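Local coordinates for cytochrome c (Rhodothermus marinus, PDB 6CUN), which binds heme c and, in this engineered form, works as a carbene transferase, captured with its iron-carbene intermediate, whereas the natural protein probably transfers electrons, at residues D8-A13 and R66-I71; Y70-M75 and A111-L116; T74-N79 and L104-A109. The protein carries 3 engineered substitutions. All coordinates share one frame; numbering follows the deposited sequence.

Contact 1. Residues D8-A13 and R66-I71; sequences DPEALA and RGPVYI. With HEC (heme c), chain B.
E10 meets the first turn of helix 68-76 with both carboxylate oxygens. V69 N donates to E10 OE1 at 2.9 Å (N-H...O angle 154°), and Y70 N donates to E10 OE2, also at 2.9 Å (157°). Each oxygen uses its syn lone pair, so one carboxylate engages two successive N-H groups and its rotation is fixed. E10 OE2 further accepts from a water at 2.8 Å, which in turn accepts from G67 N, tying the N-cap residue to the same acid. The start of a helix would be expected to favour the charged carboxylate. With CG beside the backbone N (chi1 -76°) and a second bend at chi2, the chain folds round to lay E10 CD 3.4 Å from the CA of G67, which has no side chain. Alongside, A13 CB rests 3.6 Å from Y70 CA and also touches V69 CG1, an apolar patch next to the polar one.

From this anchored turn the Y70 ring reaches toward the heme, its CG anti to the backbone N. Y70 OH donates to heme O2A at 2.7 Å, and R66 NE reaches that same oxygen at 2.7 Å while R66 NH1 bonds to O1A. The propionate lies at the guanidinium edge, in its plane, and R65 adds another bond to the heme. Further out, H85 NE2 is hydrogen-bonded to P9 O, and the H85 ring meets the Y70 ring edge-to-face. Helix 9-16 thus packs against the start of helix 68-76, whose P68 leans on L113 of helix 106-121.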
loop_
_atom_site.group_PDB
_atom_site.type_symbol
_atom_site.label_atom_id
_atom_site.label_comp_id
_atom_site.label_asym_id
_atom_site.label_seq_id
_atom_site.Cartn_x
_atom_site.Cartn_y
_atom_site.Cartn_z
ATOM N N ASP A 8 -2.417 -12.309 -11.609
ATOM C CA ASP A 8 -1.325 -11.752 -12.453
ATOM C C ASP A 8 -0.559 -10.692 -11.645
ATOM O O ASP A 8 0.559 -10.944 -11.266
ATOM C CB ASP A 8 -1.852 -11.214 -13.798
ATOM N N PRO A 9 -1.161 -9.522 -11.363
ATOM C CA PRO A 9 -0.312 -8.503 -10.759
ATOM C C PRO A 9 0.173 -8.858 -9.371
ATOM O O PRO A 9 1.219 -8.338 -8.953
ATOM C CB PRO A 9 -1.223 -7.272 -10.670
ATOM C CG PRO A 9 -2.585 -7.820 -10.722
ATOM C CD PRO A 9 -2.503 -8.981 -11.663
ATOM N N GLU A 10 -0.565 -9.686 -8.620
ATOM C CA GLU A 10 -0.083 -10.114 -7.295
ATOM C C GLU A 10 1.131 -11.022 -7.440
ATOM O O GLU A 10 2.019 -10.991 -6.592
ATOM C CB GLU A 10 -1.182 -10.799 -6.468
ATOM C CG GLU A 10 -2.215 -9.849 -5.856
ATOM C CD GLU A 10 -1.612 -9.045 -4.707
ATOM O OE1 GLU A 10 -1.590 -9.588 -3.548
ATOM O OE2 GLU A 10 -1.063 -7.958 -4.992
ATOM N N ALA A 11 1.115 -11.920 -8.404
ATOM C CA ALA A 11 2.254 -12.835 -8.602
ATOM C C ALA A 11 3.509 -12.054 -8.962
ATOM O O ALA A 11 4.589 -12.296 -8.409
ATOM C CB ALA A 11 1.940 -13.881 -9.646
ATOM N N LEU A 12 3.385 -11.040 -9.814
ATOM C CA LEU A 12 4.561 -10.261 -10.145
ATOM C C LEU A 12 5.014 -9.466 -8.926
ATOM O O LEU A 12 6.223 -9.353 -8.703
ATOM C CB LEU A 12 4.335 -9.316 -11.327
ATOM C CG LEU A 12 5.657 -8.659 -11.812
ATOM C CD1 LEU A 12 6.953 -9.488 -11.886
ATOM C CD2 LEU A 12 5.400 -8.081 -13.190
ATOM N N ALA A 13 4.059 -8.893 -8.150
ATOM C CA ALA A 13 4.440 -8.205 -6.915
ATOM C C ALA A 13 5.195 -9.159 -5.967
ATOM O O ALA A 13 6.188 -8.757 -5.351
ATOM C CB ALA A 13 3.228 -7.608 -6.228
ATOM N N ARG A 66 -6.262 -3.175 -5.908
ATOM C CA ARG A 66 -4.995 -3.904 -5.762
ATOM C C ARG A 66 -5.133 -4.975 -4.710
ATOM O O ARG A 66 -6.035 -4.917 -3.857
ATOM C CB ARG A 66 -3.845 -2.964 -5.360
ATOM C CG ARG A 66 -3.748 -1.669 -6.103
ATOM C CD ARG A 66 -3.563 -1.809 -7.608
ATOM N NE ARG A 66 -3.441 -0.508 -8.222
ATOM C CZ ARG A 66 -3.900 -0.138 -9.412
ATOM N NH1 ARG A 66 -3.836 1.130 -9.796
ATOM N NH2 ARG A 66 -4.462 -1.037 -10.197
ATOM N N GLY A 67 -4.192 -5.905 -4.745
ATOM C CA GLY A 67 -4.039 -6.930 -3.704
ATOM C C GLY A 67 -3.023 -6.570 -2.659
ATOM O O GLY A 67 -2.305 -5.589 -2.768
ATOM N N PRO A 68 -2.954 -7.373 -1.605
ATOM C CA PRO A 68 -2.152 -7.030 -0.453
ATOM C C PRO A 68 -0.660 -7.142 -0.696
ATOM O O PRO A 68 0.090 -6.387 -0.087
ATOM C CB PRO A 68 -2.638 -8.016 0.596
ATOM C CG PRO A 68 -3.139 -9.188 -0.197
ATOM C CD PRO A 68 -3.787 -8.554 -1.383
ATOM N N VAL A 69 -0.219 -8.065 -1.539
ATOM C CA VAL A 69 1.232 -8.185 -1.795
ATOM C C VAL A 69 1.740 -6.974 -2.565
ATOM O O VAL A 69 2.782 -6.400 -2.220
ATOM C CB VAL A 69 1.559 -9.504 -2.520
ATOM C CG1 VAL A 69 3.030 -9.599 -2.806
ATOM C CG2 VAL A 69 1.107 -10.686 -1.696
ATOM N N TYR A 70 0.983 -6.521 -3.547
ATOM C CA TYR A 70 1.332 -5.276 -4.254
ATOM C C TYR A 70 1.424 -4.098 -3.280
ATOM O O TYR A 70 2.350 -3.298 -3.338
ATOM C CB TYR A 70 0.302 -5.028 -5.345
ATOM C CG TYR A 70 0.401 -3.698 -6.059
ATOM C CD1 TYR A 70 -0.208 -2.560 -5.546
ATOM C CD2 TYR A 70 1.149 -3.544 -7.232
ATOM C CE1 TYR A 70 -0.166 -1.348 -6.188
ATOM C CE2 TYR A 70 1.207 -2.299 -7.857
ATOM C CZ TYR A 70 0.556 -1.232 -7.308
ATOM O OH TYR A 70 0.585 -0.013 -7.983
ATOM N N ILE A 71 0.408 -3.969 -2.421
ATOM C CA ILE A 71 0.392 -2.828 -1.504
ATOM C C ILE A 71 1.585 -2.900 -0.542
ATOM O O ILE A 71 2.263 -1.910 -0.270
ATOM C CB ILE A 71 -0.958 -2.729 -0.772
ATOM C CG1 ILE A 71 -2.085 -2.433 -1.776
ATOM C CG2 ILE A 71 -0.877 -1.720 0.327
ATOM C CD1 ILE A 71 -3.448 -2.614 -1.197
HETATM FE FE HEC B . 2.723 6.252 -1.947
HETATM C CHA HEC B . 1.836 5.238 -5.101
HETATM C CHB HEC B . 0.929 3.718 -0.642
HETATM C CHC HEC B . 3.867 7.080 1.132
HETATM C CHD HEC B . 4.150 9.043 -3.238
HETATM N NA HEC B . 1.628 4.767 -2.712
HETATM C C1A HEC B . 1.359 4.478 -4.038
HETATM C C2A HEC B . 0.546 3.277 -4.136
HETATM C C3A HEC B . 0.348 2.862 -2.878
HETATM C C4A HEC B . 0.972 3.796 -1.992
HETATM C CMA HEC B . -0.420 1.622 -2.418
HETATM C CAA HEC B . 0.032 2.661 -5.442
HETATM C CBA HEC B . -1.403 3.114 -5.679
HETATM C CGA HEC B . -2.170 2.355 -6.726
HETATM O O1A HEC B . -3.322 2.737 -7.063
HETATM O O2A HEC B . -1.675 1.293 -7.179
HETATM N NB HEC B . 2.437 5.549 -0.130
HETATM C C1B HEC B . 1.560 4.535 0.242
HETATM C C2B HEC B . 1.518 4.436 1.671
HETATM C C3B HEC B . 2.355 5.342 2.186
HETATM C C4B HEC B . 2.935 6.061 1.070
HETATM C CMB HEC B . 0.632 3.449 2.405
HETATM C CAB HEC B . 2.663 5.628 3.680
HETATM C CBB HEC B . 3.486 4.412 4.222
HETATM N NC HEC B . 3.831 7.732 -1.201
HETATM C C1C HEC B . 4.196 7.917 0.102
HETATM C C2C HEC B . 4.920 9.164 0.253
HETATM C C3C HEC B . 4.980 9.721 -0.967
HETATM C C4C HEC B . 4.329 8.834 -1.897
HETATM C CMC HEC B . 5.442 9.670 1.578
HETATM C CAC HEC B . 5.522 11.166 -1.281
HETATM C CBC HEC B . 6.991 11.362 -0.931
HETATM N ND HEC B . 2.965 6.984 -3.764
HETATM C C1D HEC B . 3.589 8.193 -4.120
HETATM C C2D HEC B . 3.545 8.342 -5.543
HETATM C C3D HEC B . 2.906 7.297 -6.058
HETATM C C4D HEC B . 2.531 6.420 -4.957
HETATM C CMD HEC B . 4.151 9.577 -6.255
HETATM C CAD HEC B . 2.632 7.005 -7.539
HETATM C CBD HEC B . 3.827 6.285 -8.156
HETATM C CGD HEC B . 5.055 7.144 -8.305
HETATM O O1D HEC B . 4.935 8.158 -9.109
HETATM O O2D HEC B . 6.143 6.952 -7.711
HETATM O O HOH W 1 -2.323 -6.445 -6.979
#

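Contact 2. Residues Y70-M75 and A111-L116; sequences YIMNTM and AILEYL. Engineered in segment 70-75: T74 (natural residue Val). With HEC (heme c), chain B; CA1 (ethyl propionate), chain C.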
loop_
_atom_site.group_PDB
_atom_site.type_symbol
_atom_site.label_atom_id
_atom_site.label_comp_id
_atom_site.label_asym_id
_atom_site.label_seq_id
_atom_site.Cartn_x
_atom_site.Cartn_y
_atom_site.Cartn_z
ATOM N N TYR A 70 0.983 -6.521 -3.547
ATOM C CA TYR A 70 1.332 -5.276 -4.254
ATOM C C TYR A 70 1.424 -4.098 -3.280
ATOM O O TYR A 70 2.350 -3.298 -3.338
ATOM C CB TYR A 70 0.302 -5.028 -5.345
ATOM C CG TYR A 70 0.401 -3.698 -6.059
ATOM C CD1 TYR A 70 -0.208 -2.560 -5.546
ATOM C CD2 TYR A 70 1.149 -3.544 -7.232
ATOM C CE1 TYR A 70 -0.166 -1.348 -6.188
ATOM C CE2 TYR A 70 1.207 -2.299 -7.857
ATOM C CZ TYR A 70 0.556 -1.232 -7.308
ATOM O OH TYR A 70 0.585 -0.013 -7.983
ATOM N N ILE A 71 0.408 -3.969 -2.421
ATOM C CA ILE A 71 0.392 -2.828 -1.504
ATOM C C ILE A 71 1.585 -2.900 -0.542
ATOM O O ILE A 71 2.263 -1.910 -0.270
ATOM C CB ILE A 71 -0.958 -2.729 -0.772
ATOM C CG1 ILE A 71 -2.085 -2.433 -1.776
ATOM C CG2 ILE A 71 -0.877 -1.720 0.327
ATOM C CD1 ILE A 71 -3.448 -2.614 -1.197
ATOM N N MET A 72 1.820 -4.094 0.013
ATOM C CA MET A 72 2.903 -4.233 0.950
ATOM C C MET A 72 4.253 -3.941 0.297
ATOM O O MET A 72 5.118 -3.245 0.886
ATOM C CB MET A 72 2.983 -5.654 1.533
ATOM C CG MET A 72 1.871 -5.938 2.515
ATOM S SD MET A 72 1.963 -5.093 4.060
ATOM C CE MET A 72 3.305 -6.009 4.796
ATOM N N ASN A 73 4.480 -4.453 -0.902
ATOM C CA ASN A 73 5.766 -4.268 -1.545
ATOM C C ASN A 73 5.949 -2.860 -2.104
ATOM O O ASN A 73 7.074 -2.415 -2.256
ATOM C CB ASN A 73 6.046 -5.348 -2.563
ATOM C CG ASN A 73 6.313 -6.674 -1.889
ATOM O OD1 ASN A 73 6.676 -6.719 -0.712
ATOM N ND2 ASN A 73 6.148 -7.791 -2.623
ATOM N N THR A 74 4.840 -2.148 -2.357
ATOM C CA THR A 74 4.953 -0.709 -2.665
ATOM C C THR A 74 5.563 0.036 -1.483
ATOM O O THR A 74 6.449 0.866 -1.640
ATOM C CB THR A 74 3.593 -0.166 -3.030
ATOM O OG1 THR A 74 3.180 -0.727 -4.270
ATOM C CG2 THR A 74 3.672 1.328 -3.206
ATOM N N MET A 75 5.115 -0.305 -0.262
ATOM C CA MET A 75 5.690 0.306 0.920
ATOM C C MET A 75 7.105 -0.163 1.239
ATOM O O MET A 75 7.953 0.613 1.687
ATOM C CB MET A 75 4.813 0.025 2.152
ATOM C CG MET A 75 3.545 0.832 2.189
ATOM S SD MET A 75 2.594 0.547 3.692
ATOM C CE MET A 75 1.518 -0.747 3.130
ATOM N N ALA A 111 0.326 -3.062 9.469
ATOM C CA ALA A 111 -0.648 -2.255 10.184
ATOM C C ALA A 111 -1.311 -1.258 9.245
ATOM O O ALA A 111 -2.540 -1.087 9.270
ATOM C CB ALA A 111 -0.013 -1.561 11.375
ATOM N N ILE A 112 -0.505 -0.584 8.437
ATOM C CA ILE A 112 -1.071 0.353 7.449
ATOM C C ILE A 112 -1.998 -0.367 6.493
ATOM O O ILE A 112 -3.050 0.156 6.166
ATOM C CB ILE A 112 0.028 1.124 6.735
ATOM C CG1 ILE A 112 0.770 2.020 7.740
ATOM C CG2 ILE A 112 -0.558 1.959 5.593
ATOM C CD1 ILE A 112 2.013 2.627 7.158
ATOM N N LEU A 113 -1.642 -1.566 6.025
ATOM C CA LEU A 113 -2.531 -2.337 5.170
ATOM C C LEU A 113 -3.862 -2.541 5.850
ATOM O O LEU A 113 -4.916 -2.424 5.222
ATOM C CB LEU A 113 -1.864 -3.658 4.742
ATOM C CG LEU A 113 -2.751 -4.570 3.918
ATOM C CD1 LEU A 113 -3.115 -3.968 2.575
ATOM C CD2 LEU A 113 -2.107 -5.920 3.719
ATOM N N GLU A 114 -3.863 -2.873 7.133
ATOM C CA GLU A 114 -5.096 -3.119 7.837
ATOM C C GLU A 114 -5.963 -1.849 7.877
ATOM O O GLU A 114 -7.191 -1.934 7.717
ATOM C CB GLU A 114 -4.851 -3.678 9.224
ATOM C CG GLU A 114 -6.083 -4.346 9.797
ATOM C CD GLU A 114 -6.343 -5.733 9.217
ATOM O OE1 GLU A 114 -7.237 -6.434 9.775
ATOM O OE2 GLU A 114 -5.691 -6.138 8.202
ATOM N N TYR A 115 -5.326 -0.680 8.113
ATOM C CA TYR A 115 -6.062 0.581 8.030
ATOM C C TYR A 115 -6.632 0.819 6.647
ATOM O O TYR A 115 -7.795 1.224 6.511
ATOM C CB TYR A 115 -5.145 1.709 8.468
ATOM C CG TYR A 115 -5.768 3.064 8.316
ATOM C CD1 TYR A 115 -6.862 3.400 9.060
ATOM C CD2 TYR A 115 -5.286 4.008 7.396
ATOM C CE1 TYR A 115 -7.492 4.627 8.922
ATOM C CE2 TYR A 115 -5.905 5.245 7.268
ATOM C CZ TYR A 115 -6.982 5.536 8.034
ATOM O OH TYR A 115 -7.618 6.768 7.935
ATOM N N LEU A 116 -5.845 0.557 5.589
ATOM C CA LEU A 116 -6.362 0.688 4.235
ATOM C C LEU A 116 -7.552 -0.235 4.007
ATOM O O LEU A 116 -8.497 0.148 3.327
ATOM C CB LEU A 116 -5.272 0.504 3.237
ATOM C CG LEU A 116 -4.186 1.579 3.249
ATOM C CD1 LEU A 116 -3.038 1.108 2.390
ATOM C CD2 LEU A 116 -4.733 2.914 2.798
HETATM FE FE HEC B . 2.723 6.252 -1.947
HETATM C CHA HEC B . 1.836 5.238 -5.101
HETATM C CHB HEC B . 0.929 3.718 -0.642
HETATM C CHC HEC B . 3.867 7.080 1.132
HETATM C CHD HEC B . 4.150 9.043 -3.238
HETATM N NA HEC B . 1.628 4.767 -2.712
HETATM C C1A HEC B . 1.359 4.478 -4.038
HETATM C C2A HEC B . 0.546 3.277 -4.136
HETATM C C3A HEC B . 0.348 2.862 -2.878
HETATM C C4A HEC B . 0.972 3.796 -1.992
HETATM C CMA HEC B . -0.420 1.622 -2.418
HETATM C CAA HEC B . 0.032 2.661 -5.442
HETATM C CBA HEC B . -1.403 3.114 -5.679
HETATM C CGA HEC B . -2.170 2.355 -6.726
HETATM O O1A HEC B . -3.322 2.737 -7.063
HETATM O O2A HEC B . -1.675 1.293 -7.179
HETATM N NB HEC B . 2.437 5.549 -0.130
HETATM C C1B HEC B . 1.560 4.535 0.242
HETATM C C2B HEC B . 1.518 4.436 1.671
HETATM C C3B HEC B . 2.355 5.342 2.186
HETATM C C4B HEC B . 2.935 6.061 1.070
HETATM C CMB HEC B . 0.632 3.449 2.405
HETATM C CAB HEC B . 2.663 5.628 3.680
HETATM C CBB HEC B . 3.486 4.412 4.222
HETATM N NC HEC B . 3.831 7.732 -1.201
HETATM C C1C HEC B . 4.196 7.917 0.102
HETATM C C2C HEC B . 4.920 9.164 0.253
HETATM C C3C HEC B . 4.980 9.721 -0.967
HETATM C C4C HEC B . 4.329 8.834 -1.897
HETATM C CMC HEC B . 5.442 9.670 1.578
HETATM C CAC HEC B . 5.522 11.166 -1.281
HETATM C CBC HEC B . 6.991 11.362 -0.931
HETATM N ND HEC B . 2.965 6.984 -3.764
HETATM C C1D HEC B . 3.589 8.193 -4.120
HETATM C C2D HEC B . 3.545 8.342 -5.543
HETATM C C3D HEC B . 2.906 7.297 -6.058
HETATM C C4D HEC B . 2.531 6.420 -4.957
HETATM C CMD HEC B . 4.151 9.577 -6.255
HETATM C CAD HEC B . 2.632 7.005 -7.539
HETATM C CBD HEC B . 3.827 6.285 -8.156
HETATM C CGD HEC B . 5.055 7.144 -8.305
HETATM O O1D HEC B . 4.935 8.158 -9.109
HETATM O O2D HEC B . 6.143 6.952 -7.711
HETATM C CX5 CA1 C . 4.698 4.090 -0.928
HETATM C CX6 CA1 C . 4.280 5.120 -1.945
HETATM C CX7 CA1 C . 5.178 5.227 -3.044
HETATM O OX8 CA1 C . 6.088 6.033 -3.091
HETATM O OX9 CA1 C . 4.930 4.339 -4.125
HETATM C CJ1 CA1 C . 5.688 4.456 -5.340
HETATM C CJ2 CA1 C . 6.676 3.332 -5.382
#
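I112 faces M75 and the heme together: I112 CG2 is 3.9 Å from M75 SD and 3.7 Å from the heme methyl CMB, so thioether, branch and porphyrin edge close on one another. The next residue, L113, has CG anti to its backbone N (chi1 176°), which sets its forked end between two residues of helix 68-76. One branch, L113 CD1, comes 3.9 Å from I71 CG2, with I71 CD1 close by; the other branch, CD2, faces M72 CG and SD, and L113 CB lies 4.1 Å from M72 SD, brought there by the bend at M72 chi2. Both pairs cross at about a right angle. One turn later L116 CD1 meets I71 CG2 at 4.1 Å. The short helical segments run at 132° with axes 10.3 Å apart, room enough for such side chains between them.

On the heme side of 70-75 stands the engineered T74. Its OG1 donates to Y70 O at 2.9 Å, on the opposite face of that carbonyl from T74 N, and its CG2 turns to OX9 of the bound ethyl propionate at 3.4 Å. The side chains that meet across the interface do so through carbon and sulfur, which implies that dispersion and shape fit, rather than directional bonds, hold the two helices together at this buried contact.

Contact 3. Residues T74-N79 and L104-A109; sequences TMLNPN and LSEEQA. Engineered in segment 74-79: T74 (natural residue Val). With HEC (heme c), chain B; CA1 (ethyl propionate), chain C.
S105 N donates to Q108 OE1 at 2.9 Å, nearly straight at 170°, in the carbonyl plane and on a lone pair. In return Q108 N donates to S105 OG at 3.1 Å (167°), completing a capping box that starts helix 106-121. Against this start lies L76: CD2 sits 3.5 Å from L104 O and close to S105 O, while CD1 lies beside the aliphatic part of E106. Its CG, anti to the carbonyl carbon (chi1 -63°), directs the branches onto that first turn and toward A109 CB.

M75 works nearer the heme. Its CB touches L104 CD1 at 3.8 Å, its SD lies 3.7 Å from the heme methyl CMB and also touches A109 CB, and the bend at chi3 brings its CE to 3.5 Å from A109 O. L104 CD1 itself continues to the heme carbon CBB at 3.6 Å. Shortening M75 to an alanine would probably open a gap between L104, A109 and the heme methyl CMB, leaving the L104 side chain freer to turn. Further along, at the start of helix 78-84, P78 CB approaches CJ2 of the bound ethyl propionate at 3.5 Å. The arrangement is that of a cytochrome c heme pocket, with the C-terminal helix and the carbene-side wall of the pocket meeting over a porphyrin edge.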
loop_
_atom_site.group_PDB
_atom_site.type_symbol
_atom_site.label_atom_id
_atom_site.label_comp_id
_atom_site.label_asym_id
_atom_site.label_seq_id
_atom_site.Cartn_x
_atom_site.Cartn_y
_atom_site.Cartn_z
ATOM N N THR A 74 4.840 -2.148 -2.357
ATOM C CA THR A 74 4.953 -0.709 -2.665
ATOM C C THR A 74 5.563 0.036 -1.483
ATOM O O THR A 74 6.449 0.866 -1.640
ATOM C CB THR A 74 3.593 -0.166 -3.030
ATOM O OG1 THR A 74 3.180 -0.727 -4.270
ATOM C CG2 THR A 74 3.672 1.328 -3.206
ATOM N N MET A 75 5.115 -0.305 -0.262
ATOM C CA MET A 75 5.690 0.306 0.920
ATOM C C MET A 75 7.105 -0.163 1.239
ATOM O O MET A 75 7.953 0.613 1.687
ATOM C CB MET A 75 4.813 0.025 2.152
ATOM C CG MET A 75 3.545 0.832 2.189
ATOM S SD MET A 75 2.594 0.547 3.692
ATOM C CE MET A 75 1.518 -0.747 3.130
ATOM N N LEU A 76 7.367 -1.439 1.037
ATOM C CA LEU A 76 8.615 -2.024 1.499
ATOM C C LEU A 76 9.722 -2.065 0.454
ATOM O O LEU A 76 10.913 -2.171 0.782
ATOM C CB LEU A 76 8.367 -3.418 2.042
ATOM C CG LEU A 76 7.463 -3.451 3.239
ATOM C CD1 LEU A 76 7.079 -4.890 3.506
ATOM C CD2 LEU A 76 8.161 -2.853 4.437
ATOM N N ASN A 77 9.337 -1.978 -0.806
ATOM C CA ASN A 77 10.292 -2.029 -1.904
ATOM C C ASN A 77 9.819 -1.147 -3.029
ATOM O O ASN A 77 9.620 -1.605 -4.144
ATOM C CB ASN A 77 10.403 -3.478 -2.389
ATOM C CG ASN A 77 11.532 -3.701 -3.394
ATOM O OD1 ASN A 77 12.368 -2.833 -3.657
ATOM N ND2 ASN A 77 11.524 -4.895 -3.986
ATOM N N PRO A 78 9.705 0.157 -2.736
ATOM C CA PRO A 78 9.198 1.039 -3.780
ATOM C C PRO A 78 10.077 1.055 -5.038
ATOM O O PRO A 78 9.543 1.078 -6.155
ATOM C CB PRO A 78 9.160 2.401 -3.101
ATOM C CG PRO A 78 10.097 2.312 -1.953
ATOM C CD PRO A 78 9.989 0.881 -1.492
ATOM N N ASN A 79 11.387 0.972 -4.863
ATOM C CA ASN A 79 12.268 1.046 -6.049
ATOM C C ASN A 79 12.086 -0.172 -6.917
ATOM O O ASN A 79 12.073 -0.057 -8.148
ATOM C CB ASN A 79 13.719 1.189 -5.632
ATOM C CG ASN A 79 13.987 2.497 -4.954
ATOM O OD1 ASN A 79 13.473 3.541 -5.360
ATOM N ND2 ASN A 79 14.821 2.464 -3.932
ATOM N N LEU A 104 9.914 1.875 6.274
ATOM C CA LEU A 104 9.036 1.189 7.238
ATOM C C LEU A 104 9.454 -0.224 7.437
ATOM O O LEU A 104 10.025 -0.876 6.569
ATOM C CB LEU A 104 7.618 1.130 6.650
ATOM C CG LEU A 104 6.826 2.336 6.348
ATOM C CD1 LEU A 104 5.781 1.898 5.309
ATOM C CD2 LEU A 104 6.204 3.000 7.541
ATOM N N SER A 105 9.109 -0.766 8.597
ATOM C CA SER A 105 9.202 -2.214 8.827
ATOM C C SER A 105 8.039 -2.947 8.214
ATOM O O SER A 105 6.995 -2.357 7.953
ATOM C CB SER A 105 9.279 -2.529 10.292
ATOM O OG SER A 105 8.051 -2.241 10.909
ATOM N N GLU A 106 8.188 -4.262 8.035
ATOM C CA GLU A 106 7.074 -5.060 7.570
ATOM C C GLU A 106 5.890 -4.973 8.552
ATOM O O GLU A 106 4.744 -4.921 8.125
ATOM C CB GLU A 106 7.490 -6.511 7.327
ATOM C CG GLU A 106 6.386 -7.321 6.675
ATOM C CD GLU A 106 6.741 -8.777 6.431
ATOM O OE1 GLU A 106 7.744 -9.291 6.982
ATOM O OE2 GLU A 106 5.915 -9.388 5.682
ATOM N N GLU A 107 6.173 -4.962 9.861
ATOM C CA GLU A 107 5.114 -4.839 10.845
ATOM C C GLU A 107 4.323 -3.556 10.640
ATOM O O GLU A 107 3.080 -3.576 10.664
ATOM C CB GLU A 107 5.734 -4.854 12.248
ATOM C CG GLU A 107 4.692 -4.875 13.373
ATOM C CD GLU A 107 5.213 -4.606 14.741
ATOM O OE1 GLU A 107 6.127 -3.713 14.879
ATOM O OE2 GLU A 107 4.725 -5.244 15.723
ATOM N N GLN A 108 5.020 -2.459 10.467
ATOM C CA GLN A 108 4.372 -1.164 10.218
ATOM C C GLN A 108 3.565 -1.169 8.951
ATOM O O GLN A 108 2.392 -0.709 8.909
ATOM C CB GLN A 108 5.376 -0.042 10.194
ATOM C CG GLN A 108 6.023 0.235 11.518
ATOM C CD GLN A 108 7.143 1.226 11.396
ATOM O OE1 GLN A 108 8.007 1.159 10.510
ATOM N NE2 GLN A 108 7.159 2.197 12.320
ATOM N N ALA A 109 4.123 -1.730 7.878
ATOM C CA ALA A 109 3.409 -1.823 6.632
ATOM C C ALA A 109 2.148 -2.642 6.766
ATOM O O ALA A 109 1.116 -2.320 6.180
ATOM C CB ALA A 109 4.338 -2.352 5.552
HETATM FE FE HEC B . 2.723 6.252 -1.947
HETATM C CHA HEC B . 1.836 5.238 -5.101
HETATM C CHB HEC B . 0.929 3.718 -0.642
HETATM C CHC HEC B . 3.867 7.080 1.132
HETATM C CHD HEC B . 4.150 9.043 -3.238
HETATM N NA HEC B . 1.628 4.767 -2.712
HETATM C C1A HEC B . 1.359 4.478 -4.038
HETATM C C2A HEC B . 0.546 3.277 -4.136
HETATM C C3A HEC B . 0.348 2.862 -2.878
HETATM C C4A HEC B . 0.972 3.796 -1.992
HETATM C CMA HEC B . -0.420 1.622 -2.418
HETATM C CAA HEC B . 0.032 2.661 -5.442
HETATM C CBA HEC B . -1.403 3.114 -5.679
HETATM C CGA HEC B . -2.170 2.355 -6.726
HETATM O O1A HEC B . -3.322 2.737 -7.063
HETATM O O2A HEC B . -1.675 1.293 -7.179
HETATM N NB HEC B . 2.437 5.549 -0.130
HETATM C C1B HEC B . 1.560 4.535 0.242
HETATM C C2B HEC B . 1.518 4.436 1.671
HETATM C C3B HEC B . 2.355 5.342 2.186
HETATM C C4B HEC B . 2.935 6.061 1.070
HETATM C CMB HEC B . 0.632 3.449 2.405
HETATM C CAB HEC B . 2.663 5.628 3.680
HETATM C CBB HEC B . 3.486 4.412 4.222
HETATM N NC HEC B . 3.831 7.732 -1.201
HETATM C C1C HEC B . 4.196 7.917 0.102
HETATM C C2C HEC B . 4.920 9.164 0.253
HETATM C C3C HEC B . 4.980 9.721 -0.967
HETATM C C4C HEC B . 4.329 8.834 -1.897
HETATM C CMC HEC B . 5.442 9.670 1.578
HETATM C CAC HEC B . 5.522 11.166 -1.281
HETATM C CBC HEC B . 6.991 11.362 -0.931
HETATM N ND HEC B . 2.965 6.984 -3.764
HETATM C C1D HEC B . 3.589 8.193 -4.120
HETATM C C2D HEC B . 3.545 8.342 -5.543
HETATM C C3D HEC B . 2.906 7.297 -6.058
HETATM C C4D HEC B . 2.531 6.420 -4.957
HETATM C CMD HEC B . 4.151 9.577 -6.255
HETATM C CAD HEC B . 2.632 7.005 -7.539
HETATM C CBD HEC B . 3.827 6.285 -8.156
HETATM C CGD HEC B . 5.055 7.144 -8.305
HETATM O O1D HEC B . 4.935 8.158 -9.109
HETATM O O2D HEC B . 6.143 6.952 -7.711
HETATM C CX5 CA1 C . 4.698 4.090 -0.928
HETATM C CX6 CA1 C . 4.280 5.120 -1.945
HETATM C CX7 CA1 C . 5.178 5.227 -3.044
HETATM O OX8 CA1 C . 6.088 6.033 -3.091
HETATM O OX9 CA1 C . 4.930 4.339 -4.125
HETATM C CJ1 CA1 C . 5.688 4.456 -5.340
HETATM C CJ2 CA1 C . 6.676 3.332 -5.382
#

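Helix 68-76 runs through all three contacts, and each touches the heme. Contact 1 joins its start to helix 9-16, contact 2 its middle to helix 106-121, and contact 3 its end, where the chain turns into helix 78-84, to the start of helix 106-121. The centres of contacts 2 and 3 are 8 Å apart, those of 1 and 2 are 11 Å, and those of 1 and 3 are 14 Å. Along the chain, contact 1 closes before contact 3 opens; contacts 2 and 3 start from the same region. A13 O with N73 ND2 and P68 with L113 connect contacts 1 and 2. One helix therefore links the propionate end of the heme to the carbene pocket.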